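PDB 4P8B: TRAP-type transporter, periplasmic component, which binds (S)-2-acetolactate and probably delivers it, as the periplasmic solute-binding component, to a TRAP-type membrane transporter. Local coordinates for residues 96-101 against 243-248; 146-151 against 267-272; 155-160 against 235-240; 163-168 against 300-305. One frame throughout, in Å; residues are numbered along the deposited sequence.

Contact 1: residues 96-101 against 243-248; sequences GSTINW and PLIFVV. With X2X ((2S)-2-hydroxy-2-methyl-3-oxobutanoic acid), chain D.
Gly96 and Ile245 grip each other through a pair of backbone bonds: Gly96 N donates to Ile245 O at 3.0 Å, and Ile245 N returns to Gly96 O at 2.9 Å. One residue on, Ser97 and Leu244 form a non-hydrogen-bonded antiparallel pair, with Leu244 CD2 lying 3.8 Å from Ser97 CA. There the strand turns into a short helix, and the bond from Thr98 N to Pro243 O is already weak. Thr98 touches the proline, its side chain crossing the ring at about a right angle. Trp101 comes back over the strand and meets Val247 tip to tip: CH2 of the indole sits 3.5 Å from Val247 CG1, while CZ3 rests against Ile245 CB. Gly96, lacking a side chain, leaves room for this indole. Further out, Glu82 takes the Trp101 NE1 bond. Ser97 OG, anti to its backbone N (chi1 168°), caps the helix by accepting from Ile99 N, and it also bonds to Asp242. The weakly bonded helix carries Asn100, whose ND2 gives the ketone oxygen OAC of the acetolactate a 3.0 Å bond at 169°. Gln79 holds Asn100 OD1, which fixes the amide so that its N-H, rather than its carbonyl, faces the ligand ketone.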
loop_
_atom_site.group_PDB
_atom_site.type_symbol
_atom_site.label_atom_id
_atom_site.label_comp_id
_atom_site.label_asym_id
_atom_site.label_seq_id
_atom_site.Cartn_x
_atom_site.Cartn_y
_atom_site.Cartn_z
ATOM N N GLY A 96 3.173 -6.793 3.660
ATOM C CA GLY A 96 2.412 -5.695 4.214
ATOM C C GLY A 96 2.487 -4.429 3.400
ATOM O O GLY A 96 3.435 -4.195 2.666
ATOM N N SER A 97 1.470 -3.599 3.552
ATOM C CA SER A 97 1.490 -2.251 3.020
ATOM C C SER A 97 2.185 -1.308 3.988
ATOM O O SER A 97 1.961 -1.348 5.200
ATOM C CB SER A 97 0.074 -1.733 2.787
ATOM O OG SER A 97 0.128 -0.326 2.532
ATOM N N THR A 98 2.984 -0.412 3.435
ATOM C CA THR A 98 3.635 0.611 4.234
ATOM C C THR A 98 2.638 1.459 5.037
ATOM O O THR A 98 2.992 1.965 6.108
ATOM C CB THR A 98 4.542 1.502 3.374
ATOM O OG1 THR A 98 3.769 2.106 2.335
ATOM C CG2 THR A 98 5.676 0.682 2.752
ATOM N N ILE A 99 1.417 1.620 4.529
ATOM C CA ILE A 99 0.431 2.399 5.241
ATOM C C ILE A 99 0.104 1.757 6.597
ATOM O O ILE A 99 0.011 2.421 7.627
ATOM C CB ILE A 99 -0.854 2.549 4.408
ATOM C CG1 ILE A 99 -0.584 3.457 3.210
ATOM C CG2 ILE A 99 -1.972 3.135 5.278
ATOM C CD1 ILE A 99 -1.739 3.511 2.231
ATOM N N ASN A 100 -0.048 0.442 6.598
ATOM C CA ASN A 100 -0.538 -0.249 7.782
ATOM C C ASN A 100 0.481 -0.307 8.899
ATOM O O ASN A 100 0.108 -0.400 10.070
ATOM C CB ASN A 100 -0.976 -1.655 7.415
ATOM C CG ASN A 100 -2.188 -1.660 6.519
ATOM O OD1 ASN A 100 -2.996 -0.717 6.527
ATOM N ND2 ASN A 100 -2.280 -2.659 5.668
ATOM N N TRP A 101 1.755 -0.208 8.539
ATOM C CA TRP A 101 2.840 -0.271 9.517
ATOM C C TRP A 101 3.345 1.117 9.922
ATOM O O TRP A 101 4.194 1.259 10.809
ATOM C CB TRP A 101 4.010 -1.090 8.970
ATOM C CG TRP A 101 3.709 -2.511 8.623
ATOM C CD1 TRP A 101 2.580 -3.255 8.935
ATOM C CD2 TRP A 101 4.553 -3.369 7.862
ATOM N NE1 TRP A 101 2.703 -4.523 8.407
ATOM C CE2 TRP A 101 3.909 -4.621 7.758
ATOM C CE3 TRP A 101 5.817 -3.208 7.286
ATOM C CZ2 TRP A 101 4.473 -5.680 7.064
ATOM C CZ3 TRP A 101 6.374 -4.261 6.605
ATOM C CH2 TRP A 101 5.699 -5.491 6.499
ATOM N N PRO A 243 3.764 1.046 -1.547
ATOM C CA PRO A 243 4.454 -0.203 -1.852
ATOM C C PRO A 243 4.119 -1.240 -0.818
ATOM O O PRO A 243 3.530 -0.943 0.221
ATOM C CB PRO A 243 5.925 0.204 -1.841
ATOM C CG PRO A 243 6.005 1.420 -0.991
ATOM C CD PRO A 243 4.653 2.051 -0.935
ATOM N N LEU A 244 4.516 -2.469 -1.117
ATOM C CA LEU A 244 4.439 -3.564 -0.170
ATOM C C LEU A 244 5.830 -3.972 0.224
ATOM O O LEU A 244 6.766 -3.784 -0.542
ATOM C CB LEU A 244 3.711 -4.766 -0.785
ATOM C CG LEU A 244 2.326 -4.529 -1.361
ATOM C CD1 LEU A 244 1.807 -5.779 -2.056
ATOM C CD2 LEU A 244 1.361 -4.039 -0.295
ATOM N N ILE A 245 5.965 -4.576 1.403
ATOM C CA ILE A 245 7.233 -5.132 1.850
ATOM C C ILE A 245 7.007 -6.560 2.323
ATOM O O ILE A 245 6.069 -6.854 3.075
ATOM C CB ILE A 245 7.873 -4.295 2.982
ATOM C CG1 ILE A 245 7.968 -2.824 2.555
ATOM C CG2 ILE A 245 9.248 -4.843 3.344
ATOM C CD1 ILE A 245 8.510 -1.907 3.649
ATOM N N PHE A 246 7.898 -7.431 1.853
ATOM C CA PHE A 246 7.956 -8.841 2.226
ATOM C C PHE A 246 8.868 -8.935 3.452
ATOM O O PHE A 246 10.041 -8.528 3.371
ATOM C CB PHE A 246 8.554 -9.668 1.066
ATOM C CG PHE A 246 7.689 -9.767 -0.165
ATOM C CD1 PHE A 246 7.457 -8.671 -0.961
ATOM C CD2 PHE A 246 7.134 -10.991 -0.540
ATOM C CE1 PHE A 246 6.683 -8.776 -2.076
ATOM C CE2 PHE A 246 6.354 -11.092 -1.660
ATOM C CZ PHE A 246 6.125 -10.003 -2.423
ATOM N N VAL A 247 8.381 -9.472 4.569
ATOM C CA VAL A 247 9.155 -9.487 5.811
ATOM C C VAL A 247 8.993 -10.785 6.570
ATOM O O VAL A 247 8.022 -11.511 6.400
ATOM C CB VAL A 247 8.729 -8.352 6.779
ATOM C CG1 VAL A 247 8.881 -6.993 6.141
ATOM C CG2 VAL A 247 7.296 -8.563 7.266
ATOM N N VAL A 248 9.975 -11.069 7.417
ATOM C CA VAL A 248 9.956 -12.241 8.288
ATOM C C VAL A 248 10.286 -11.762 9.690
ATOM O O VAL A 248 11.163 -10.925 9.881
ATOM C CB VAL A 248 10.997 -13.284 7.833
ATOM C CG1 VAL A 248 10.977 -14.515 8.756
ATOM C CG2 VAL A 248 10.746 -13.707 6.424
HETATM O OAD X2X D . -7.030 -0.969 3.631
HETATM C CAH X2X D . -6.718 -0.713 2.423
HETATM O OAE X2X D . -7.279 0.223 1.782
HETATM C CAI X2X D . -5.661 -1.512 1.735
HETATM C CAB X2X D . -6.191 -2.913 1.518
HETATM O OAF X2X D . -5.208 -0.865 0.581
HETATM C CAG X2X D . -4.504 -1.527 2.682
HETATM O OAC X2X D . -4.310 -2.501 3.410
HETATM C CAA X2X D . -3.599 -0.346 2.771
#

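Contact 2: residues 146-151 against 267-272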
loop_
_atom_site.group_PDB
_atom_site.type_symbol
_atom_site.label_atom_id
_atom_site.label_comp_id
_atom_site.label_asym_id
_atom_site.label_seq_id
_atom_site.Cartn_x
_atom_site.Cartn_y
_atom_site.Cartn_z
ATOM N N PRO A 146 13.322 -7.290 6.551
ATOM C CA PRO A 146 12.763 -7.007 5.229
ATOM C C PRO A 146 13.540 -7.671 4.114
ATOM O O PRO A 146 14.786 -7.666 4.157
ATOM C CB PRO A 146 12.890 -5.492 5.123
ATOM C CG PRO A 146 14.171 -5.201 5.849
ATOM C CD PRO A 146 14.244 -6.223 6.983
ATOM N N LEU A 147 12.848 -8.228 3.129
ATOM C CA LEU A 147 13.479 -9.031 2.093
ATOM C C LEU A 147 13.251 -8.536 0.664
ATOM O O LEU A 147 14.061 -8.807 -0.214
ATOM C CB LEU A 147 12.981 -10.467 2.187
ATOM C CG LEU A 147 13.294 -11.181 3.509
ATOM C CD1 LEU A 147 12.692 -12.581 3.499
ATOM C CD2 LEU A 147 14.797 -11.249 3.814
ATOM N N ALA A 148 12.112 -7.895 0.408
ATOM C CA ALA A 148 11.791 -7.458 -0.941
ATOM C C ALA A 148 10.654 -6.473 -0.927
ATOM O O ALA A 148 9.928 -6.351 0.059
ATOM C CB ALA A 148 11.406 -8.645 -1.800
ATOM N N TRP A 149 10.518 -5.773 -2.048
ATOM C CA TRP A 149 9.430 -4.843 -2.293
ATOM C C TRP A 149 8.420 -5.409 -3.273
ATOM O O TRP A 149 8.773 -6.051 -4.268
ATOM C CB TRP A 149 9.962 -3.532 -2.897
ATOM C CG TRP A 149 10.887 -2.741 -2.019
ATOM C CD1 TRP A 149 12.248 -2.834 -1.965
ATOM C CD2 TRP A 149 10.513 -1.756 -1.059
ATOM N NE1 TRP A 149 12.733 -1.966 -1.030
ATOM C CE2 TRP A 149 11.701 -1.281 -0.464
ATOM C CE3 TRP A 149 9.284 -1.213 -0.652
ATOM C CZ2 TRP A 149 11.694 -0.300 0.531
ATOM C CZ3 TRP A 149 9.290 -0.231 0.314
ATOM C CH2 TRP A 149 10.490 0.210 0.905
ATOM N N GLY A 150 7.156 -5.123 -2.982
ATOM C CA GLY A 150 6.051 -5.288 -3.918
ATOM C C GLY A 150 5.334 -3.966 -4.067
ATOM O O GLY A 150 5.871 -2.900 -3.787
ATOM N N GLU A 151 4.083 -4.044 -4.503
ATOM C CA GLU A 151 3.296 -2.842 -4.777
ATOM C C GLU A 151 1.810 -3.051 -4.603
ATOM O O GLU A 151 1.247 -4.036 -5.066
ATOM C CB GLU A 151 3.564 -2.386 -6.205
ATOM C CG GLU A 151 2.904 -1.052 -6.580
ATOM C CD GLU A 151 3.644 -0.395 -7.705
ATOM O OE1 GLU A 151 4.862 -0.241 -7.550
ATOM O OE2 GLU A 151 3.041 -0.097 -8.758
ATOM N N ALA A 267 13.277 -16.006 -2.926
ATOM C CA ALA A 267 11.892 -16.279 -3.268
ATOM C C ALA A 267 11.038 -15.015 -3.103
ATOM O O ALA A 267 10.164 -14.745 -3.933
ATOM C CB ALA A 267 11.345 -17.413 -2.423
ATOM N N ALA A 268 11.311 -14.236 -2.056
ATOM C CA ALA A 268 10.629 -12.953 -1.865
ATOM C C ALA A 268 10.960 -11.969 -3.000
ATOM O O ALA A 268 10.087 -11.270 -3.500
ATOM C CB ALA A 268 11.001 -12.354 -0.530
ATOM N N VAL A 269 12.229 -11.921 -3.403
ATOM C CA VAL A 269 12.636 -11.050 -4.505
ATOM C C VAL A 269 11.920 -11.423 -5.805
ATOM O O VAL A 269 11.393 -10.554 -6.504
ATOM C CB VAL A 269 14.168 -11.110 -4.675
ATOM C CG1 VAL A 269 14.618 -10.465 -6.001
ATOM C CG2 VAL A 269 14.824 -10.441 -3.476
ATOM N N ASP A 270 11.870 -12.722 -6.105
ATOM C CA ASP A 270 11.178 -13.224 -7.296
ATOM C C ASP A 270 9.678 -12.946 -7.236
ATOM O O ASP A 270 9.069 -12.482 -8.211
ATOM C CB ASP A 270 11.404 -14.730 -7.467
ATOM C CG ASP A 270 12.838 -15.075 -7.795
ATOM O OD1 ASP A 270 13.607 -14.153 -8.132
ATOM O OD2 ASP A 270 13.198 -16.278 -7.708
ATOM N N ALA A 271 9.086 -13.207 -6.079
ATOM C CA ALA A 271 7.657 -12.938 -5.898
ATOM C C ALA A 271 7.337 -11.452 -6.027
ATOM O O ALA A 271 6.318 -11.077 -6.608
ATOM C CB ALA A 271 7.205 -13.444 -4.568
ATOM N N GLY A 272 8.197 -10.603 -5.471
ATOM C CA GLY A 272 7.980 -9.171 -5.514
ATOM C C GLY A 272 7.994 -8.635 -6.933
ATOM O O GLY A 272 7.143 -7.818 -7.302
#
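Ala148 and Ala268 make the apolar heart here, their CB atoms 3.9 Å apart. Leu147 CB lies equally near the same Ala268 CB. Val269 CG2 adds a looser touch, 4.2 Å from Ala148 CB. The second kind of contact is methyl or CA against carbonyl. Ala148 CB sits 3.4 Å from Ala268 O, an oxygen already bonded to Gly272 N. Val269 CG2, anti to its carbonyl carbon, approaches Leu147 O at 3.7 Å. Farther along both segments, Gly272 CA makes a CA-H...O contact of 3.5 Å with Trp149 O; with no side chain, Gly272 lets its CA come this close. Strand 146-151 and helix 267-272 run 5° from parallel, and their axes approach to 6.8 Å, a close fit made by alanine and glycine. This is a helix laid along an outermost strand of the five-stranded sheet, as in the alpha/beta domains of periplasmic binding proteins. Trp52 of helix 44-59 closes in on Leu147 and Ala268, and Trp149, whose CB points away from the helix, stacks its indole on Phe136. The helix bonds its backbone internally and the strand bonds to 241-249, so here the two meet by van der Waals contact and a marginal CA-H...O interaction.

Contact 3: residues 155-160 against 235-240. With X2X ((2S)-2-hydroxy-2-methyl-3-oxobutanoic acid), chain D.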
loop_
_atom_site.group_PDB
_atom_site.type_symbol
_atom_site.label_atom_id
_atom_site.label_comp_id
_atom_site.label_asym_id
_atom_site.label_seq_id
_atom_site.Cartn_x
_atom_site.Cartn_y
_atom_site.Cartn_z
ATOM N N ARG A 155 -3.042 5.416 -5.243
ATOM C CA ARG A 155 -4.331 5.296 -4.572
ATOM C C ARG A 155 -5.287 6.372 -5.084
ATOM O O ARG A 155 -5.156 7.540 -4.759
ATOM C CB ARG A 155 -4.144 5.364 -3.054
ATOM C CG ARG A 155 -3.216 4.276 -2.529
ATOM C CD ARG A 155 -3.012 4.328 -1.028
ATOM N NE ARG A 155 -4.212 3.986 -0.254
ATOM C CZ ARG A 155 -4.588 2.767 0.092
ATOM N NH1 ARG A 155 -3.906 1.717 -0.313
ATOM N NH2 ARG A 155 -5.676 2.592 0.820
ATOM N N GLU A 156 -6.230 5.952 -5.930
ATOM C CA GLU A 156 -7.144 6.862 -6.611
ATOM C C GLU A 156 -8.418 7.018 -5.785
ATOM O O GLU A 156 -8.935 6.034 -5.238
ATOM C CB GLU A 156 -7.432 6.355 -8.027
ATOM C CG GLU A 156 -6.193 5.898 -8.812
ATOM C CD GLU A 156 -5.119 6.959 -8.981
ATOM O OE1 GLU A 156 -5.247 8.080 -8.470
ATOM O OE2 GLU A 156 -4.097 6.638 -9.645
ATOM N N VAL A 157 -8.910 8.235 -5.675
ATOM C CA VAL A 157 -10.085 8.531 -4.857
ATOM C C VAL A 157 -11.393 8.272 -5.605
ATOM O O VAL A 157 -11.558 8.677 -6.762
ATOM C CB VAL A 157 -10.004 9.978 -4.282
ATOM C CG1 VAL A 157 -9.981 11.052 -5.398
ATOM C CG2 VAL A 157 -11.143 10.255 -3.319
ATOM N N SER A 158 -12.296 7.546 -4.960
ATOM C CA SER A 158 -13.607 7.263 -5.516
ATOM C C SER A 158 -14.677 7.728 -4.560
ATOM O O SER A 158 -14.457 7.869 -3.366
ATOM C CB SER A 158 -13.796 5.778 -5.796
ATOM O OG SER A 158 -13.902 5.005 -4.597
ATOM N N ASN A 159 -15.868 7.941 -5.100
ATOM C CA ASN A 159 -17.029 8.234 -4.277
ATOM C C ASN A 159 -18.321 7.994 -5.054
ATOM O O ASN A 159 -18.269 7.712 -6.260
ATOM C CB ASN A 159 -16.974 9.667 -3.727
ATOM C CG ASN A 159 -17.367 10.715 -4.737
ATOM O OD1 ASN A 159 -18.471 11.254 -4.684
ATOM N ND2 ASN A 159 -16.450 11.052 -5.640
ATOM N N SER A 160 -19.447 8.071 -4.353
ATOM C CA SER A 160 -20.746 7.790 -4.956
ATOM C C SER A 160 -21.520 9.048 -5.379
ATOM O O SER A 160 -22.581 8.935 -6.014
ATOM C CB SER A 160 -21.620 7.022 -3.983
ATOM O OG SER A 160 -21.977 7.864 -2.906
ATOM N N THR A 235 -11.258 9.677 -9.479
ATOM C CA THR A 235 -10.272 10.618 -10.023
ATOM C C THR A 235 -8.891 10.046 -9.847
ATOM O O THR A 235 -8.500 9.679 -8.748
ATOM C CB THR A 235 -10.379 11.968 -9.345
ATOM O OG1 THR A 235 -11.652 12.506 -9.661
ATOM C CG2 THR A 235 -9.294 12.950 -9.850
ATOM N N THR A 236 -8.166 9.953 -10.961
ATOM C CA THR A 236 -6.867 9.311 -10.938
ATOM C C THR A 236 -5.764 10.298 -10.542
ATOM O O THR A 236 -4.773 10.473 -11.270
ATOM C CB THR A 236 -6.553 8.703 -12.294
ATOM O OG1 THR A 236 -6.633 9.728 -13.291
ATOM C CG2 THR A 236 -7.531 7.555 -12.619
ATOM N N TRP A 237 -5.936 10.944 -9.404
ATOM C CA TRP A 237 -5.011 11.983 -8.941
ATOM C C TRP A 237 -3.638 11.490 -8.505
ATOM O O TRP A 237 -2.726 12.300 -8.387
ATOM C CB TRP A 237 -5.655 12.759 -7.819
ATOM C CG TRP A 237 -5.958 12.008 -6.538
ATOM C CD1 TRP A 237 -5.903 10.653 -6.308
ATOM C CD2 TRP A 237 -6.369 12.599 -5.310
ATOM N NE1 TRP A 237 -6.278 10.389 -5.018
ATOM C CE2 TRP A 237 -6.556 11.561 -4.375
ATOM C CE3 TRP A 237 -6.620 13.923 -4.913
ATOM C CZ2 TRP A 237 -6.937 11.812 -3.069
ATOM C CZ3 TRP A 237 -7.000 14.163 -3.623
ATOM C CH2 TRP A 237 -7.167 13.109 -2.711
ATOM N N GLY A 238 -3.457 10.196 -8.292
ATOM C CA GLY A 238 -2.154 9.659 -7.943
ATOM C C GLY A 238 -1.552 10.280 -6.701
ATOM O O GLY A 238 -0.313 10.422 -6.642
ATOM N N TYR A 239 -2.334 10.641 -5.690
ATOM C CA TYR A 239 -1.815 11.479 -4.612
ATOM C C TYR A 239 -0.719 10.783 -3.805
ATOM O O TYR A 239 0.245 11.438 -3.376
ATOM C CB TYR A 239 -2.902 12.059 -3.700
ATOM C CG TYR A 239 -3.496 11.148 -2.627
ATOM C CD1 TYR A 239 -3.996 9.863 -2.913
ATOM C CD2 TYR A 239 -3.628 11.615 -1.343
ATOM C CE1 TYR A 239 -4.564 9.083 -1.912
ATOM C CE2 TYR A 239 -4.217 10.864 -0.352
ATOM C CZ TYR A 239 -4.682 9.590 -0.642
ATOM O OH TYR A 239 -5.251 8.870 0.378
ATOM N N VAL A 240 -0.845 9.468 -3.599
ATOM C CA VAL A 240 0.190 8.673 -2.951
ATOM C C VAL A 240 0.186 7.300 -3.606
ATOM O O VAL A 240 -0.739 6.953 -4.339
ATOM C CB VAL A 240 -0.098 8.461 -1.444
ATOM C CG1 VAL A 240 -0.220 9.775 -0.709
ATOM C CG2 VAL A 240 -1.336 7.601 -1.234
HETATM O OAD X2X D . -7.030 -0.969 3.631
HETATM C CAH X2X D . -6.718 -0.713 2.423
HETATM O OAE X2X D . -7.279 0.223 1.782
HETATM C CAI X2X D . -5.661 -1.512 1.735
HETATM C CAB X2X D . -6.191 -2.913 1.518
HETATM O OAF X2X D . -5.208 -0.865 0.581
HETATM C CAG X2X D . -4.504 -1.527 2.682
HETATM O OAC X2X D . -4.310 -2.501 3.410
HETATM C CAA X2X D . -3.599 -0.346 2.771
#
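Arg155 packs against Tyr239 and Val240 and reaches past them into the ligand pocket. Its CB lies 3.9 Å from Tyr239 CE1, and CG and CD run past Val240 CG2, which comes within 3.7 Å of CD. The chain bends at chi3 (68°), placing NE where Glu215 forms a salt bridge with it. At the tip, NH1 gives a 3.0 Å bond to the ligand hydroxyl OAF, and NH2 an equally long one to the carboxylate oxygen OAE, which lies at the edge of the guanidinium. A weak bond from NH2 to OAF completes the grip, and Asp242 forms a second salt bridge, to NH1.

The backbone of Arg155 is fixed too. Its N donates to Val240 O, and its O accepts from Trp237 NE1 at 3.1 Å while sitting in plane at the edge of the Tyr239 ring. The indole is sandwiched: Val157 CG1 makes a CH-pi contact 3.8 Å from the centroid of the five-membered ring, and Tyr239 CB lies over the opposite face. Glu156 folds back at chi2 (-58°), and OE1 uses its syn lone pair to accept from Gly238 N at 2.8 Å, fastening the segment just after the inverse gamma turn centred on Thr236. Val157 and Thr235 pair as antiparallel strands of the four-stranded sheet.

Salt bridges to Glu215 and Asp242 probably position the guanidinium and offset part of its charge, while its N-H groups meet the hydroxyl and carboxylate of acetolactate. Arg176, which also bonds the ligand, is probably the family's conserved carboxylate-binding arginine, and Arg155 adds a second positive group.

Contact 4: residues 163-168 against 300-305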
loop_
_atom_site.group_PDB
_atom_site.type_symbol
_atom_site.label_atom_id
_atom_site.label_comp_id
_atom_site.label_asym_id
_atom_site.label_seq_id
_atom_site.Cartn_x
_atom_site.Cartn_y
_atom_site.Cartn_z
ATOM N N GLU A 163 -18.223 14.068 -9.268
ATOM C CA GLU A 163 -16.879 14.140 -9.812
ATOM C C GLU A 163 -15.969 15.019 -8.956
ATOM O O GLU A 163 -16.388 16.084 -8.503
ATOM C CB GLU A 163 -16.970 14.699 -11.223
ATOM C CG GLU A 163 -15.634 14.833 -11.885
ATOM C CD GLU A 163 -15.726 15.337 -13.310
ATOM O OE1 GLU A 163 -16.607 16.180 -13.609
ATOM O OE2 GLU A 163 -14.924 14.890 -14.156
ATOM N N ILE A 164 -14.741 14.565 -8.732
ATOM C CA ILE A 164 -13.731 15.346 -8.023
ATOM C C ILE A 164 -12.689 15.881 -9.009
ATOM O O ILE A 164 -11.946 15.121 -9.649
ATOM C CB ILE A 164 -13.032 14.500 -6.946
ATOM C CG1 ILE A 164 -14.034 14.019 -5.906
ATOM C CG2 ILE A 164 -11.892 15.278 -6.308
ATOM C CD1 ILE A 164 -13.401 13.160 -4.805
ATOM N N ARG A 165 -12.673 17.199 -9.189
ATOM C CA ARG A 165 -11.667 17.834 -10.031
ATOM C C ARG A 165 -10.796 18.822 -9.265
ATOM O O ARG A 165 -9.753 19.227 -9.762
ATOM C CB ARG A 165 -12.337 18.578 -11.188
ATOM C CG ARG A 165 -13.174 17.726 -12.145
ATOM C CD ARG A 165 -13.397 18.450 -13.504
ATOM N NE ARG A 165 -12.131 18.452 -14.238
ATOM C CZ ARG A 165 -11.756 17.503 -15.100
ATOM N NH1 ARG A 165 -12.582 16.512 -15.424
ATOM N NH2 ARG A 165 -10.553 17.550 -15.663
ATOM N N LYS A 166 -11.232 19.253 -8.087
ATOM C CA LYS A 166 -10.528 20.302 -7.351
ATOM C C LYS A 166 -10.831 20.132 -5.872
ATOM O O LYS A 166 -11.804 19.462 -5.502
ATOM C CB LYS A 166 -10.969 21.696 -7.836
ATOM C CG LYS A 166 -12.467 21.965 -7.669
ATOM C CD LYS A 166 -12.863 23.306 -8.275
ATOM C CE LYS A 166 -14.343 23.585 -8.123
ATOM N NZ LYS A 166 -15.185 22.635 -8.879
ATOM N N PRO A 167 -9.994 20.721 -5.003
ATOM C CA PRO A 167 -10.157 20.446 -3.574
ATOM C C PRO A 167 -11.551 20.769 -3.063
ATOM O O PRO A 167 -12.092 20.063 -2.213
ATOM C CB PRO A 167 -9.110 21.352 -2.934
ATOM C CG PRO A 167 -8.025 21.390 -3.937
ATOM C CD PRO A 167 -8.729 21.423 -5.278
ATOM N N GLU A 168 -12.152 21.810 -3.604
ATOM C CA GLU A 168 -13.447 22.241 -3.129
ATOM C C GLU A 168 -14.510 21.141 -3.293
ATOM O O GLU A 168 -15.457 21.052 -2.508
ATOM C CB GLU A 168 -13.845 23.510 -3.885
ATOM C CG GLU A 168 -13.055 24.768 -3.479
ATOM C CD GLU A 168 -11.629 24.889 -4.058
ATOM O OE1 GLU A 168 -11.243 24.183 -5.019
ATOM O OE2 GLU A 168 -10.878 25.745 -3.537
ATOM N N LYS A 300 -17.469 6.682 -13.880
ATOM C CA LYS A 300 -16.976 7.914 -14.490
ATOM C C LYS A 300 -15.582 8.196 -13.949
ATOM O O LYS A 300 -15.428 8.529 -12.788
ATOM C CB LYS A 300 -17.875 9.098 -14.180
ATOM C CG LYS A 300 -17.434 10.355 -14.881
ATOM C CD LYS A 300 -18.371 11.513 -14.612
ATOM C CE LYS A 300 -17.873 12.766 -15.301
ATOM N NZ LYS A 300 -18.256 12.720 -16.730
ATOM N N VAL A 301 -14.581 8.056 -14.808
ATOM C CA VAL A 301 -13.180 8.240 -14.422
ATOM C C VAL A 301 -12.721 9.591 -14.932
ATOM O O VAL A 301 -12.835 9.898 -16.112
ATOM C CB VAL A 301 -12.284 7.127 -15.002
ATOM C CG1 VAL A 301 -10.816 7.323 -14.567
ATOM C CG2 VAL A 301 -12.768 5.773 -14.562
ATOM N N THR A 302 -12.197 10.384 -14.001
ATOM C CA THR A 302 -11.740 11.740 -14.258
ATOM C C THR A 302 -10.222 11.800 -14.181
ATOM O O THR A 302 -9.628 11.319 -13.223
ATOM C CB THR A 302 -12.336 12.670 -13.191
ATOM O OG1 THR A 302 -13.762 12.708 -13.355
ATOM C CG2 THR A 302 -11.761 14.068 -13.284
ATOM N N HIS A 303 -9.619 12.382 -15.204
ATOM C CA HIS A 303 -8.182 12.644 -15.249
ATOM C C HIS A 303 -7.974 14.149 -15.137
ATOM O O HIS A 303 -8.551 14.927 -15.892
ATOM C CB HIS A 303 -7.610 12.079 -16.557
ATOM C CG HIS A 303 -7.909 10.619 -16.749
ATOM N ND1 HIS A 303 -7.150 9.624 -16.175
ATOM C CD2 HIS A 303 -8.904 9.989 -17.424
ATOM C CE1 HIS A 303 -7.657 8.445 -16.486
ATOM N NE2 HIS A 303 -8.713 8.639 -17.259
ATOM N N LEU A 304 -7.167 14.562 -14.161
ATOM C CA LEU A 304 -6.926 15.980 -13.892
ATOM C C LEU A 304 -6.006 16.638 -14.920
ATOM O O LEU A 304 -5.083 16.006 -15.442
ATOM C CB LEU A 304 -6.258 16.159 -12.510
ATOM C CG LEU A 304 -7.034 15.566 -11.331
ATOM C CD1 LEU A 304 -6.296 15.839 -10.041
ATOM C CD2 LEU A 304 -8.413 16.165 -11.279
ATOM N N THR A 305 -6.252 17.909 -15.189
ATOM C CA THR A 305 -5.277 18.691 -15.931
ATOM C C THR A 305 -4.035 18.906 -15.068
ATOM O O THR A 305 -4.090 18.795 -13.845
ATOM C CB THR A 305 -5.844 20.045 -16.315
ATOM O OG1 THR A 305 -6.127 20.810 -15.138
ATOM C CG2 THR A 305 -7.133 19.900 -17.133
#
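The guanidinium of Arg165 carries Thr302 CG2 over one face, 3.4 Å from NH1, while His303 O approaches it obliquely and takes a weak bond from NH2 at 3.3 Å. The carboxylate of Glu163 is the other flat group. Its OE2 accepts from Thr302 OG1 on the anti side, a short 2.6 Å bond only 16° out of the plane, and also from Arg165 NH1 at 3.1 Å, this time from well above the plane. That second bond is part of a salt bridge, so a single oxygen ties together a threonine hydroxyl and an arginine. Glu163 can reach so far because CG is anti to the backbone N (chi1 179°) and the chain stays extended beyond it, crossing the Thr302 side chain at about a right angle.

Strand 300-302 is an outermost strand of the four-stranded mixed sheet, running parallel to 233-235, and the loop that follows strand 156-159 passes beside it; Ile164 O bonds to Thr235 of the adjoining strand. Farther along, Leu304 CD2 packs 3.7 Å from Arg165 O, and the same leucine touches Phe312 of helix 306-315. Glu308 in that helix makes a salt bridge to Arg165 NE, so the arginine is held by acids of two different chain regions. Lys300 lays CE 3.8 Å from Glu163 OE2, with its ammonium a little too distant for a salt bridge; its positive charge would nevertheless tend to keep Glu163 ionised.

Contacts 1 and 2 share the five-stranded sheet: strand 241-249 lies between 93-97 and 144-154, the centres of the two contacts are 10 Å apart, and Leu244 O bonds to Gly150 N at 2.8 Å. Contacts 3 and 4, with centres 9 Å apart, share the four-stranded sheet, where Thr236 N meets Thr302 O at 3.0 Å. The chain alternates between the sheets: 144-154 runs into 156-159, and 233-235 leads back into 241-249. Contact 3 is nested inside the loops closed by contacts 1 and 2, while contact 4 crosses all three. Contacts 1 and 3 have centres 21 Å apart, yet both touch acetolactate, consistent with a ligand held between two lobes, as in periplasmic binding proteins.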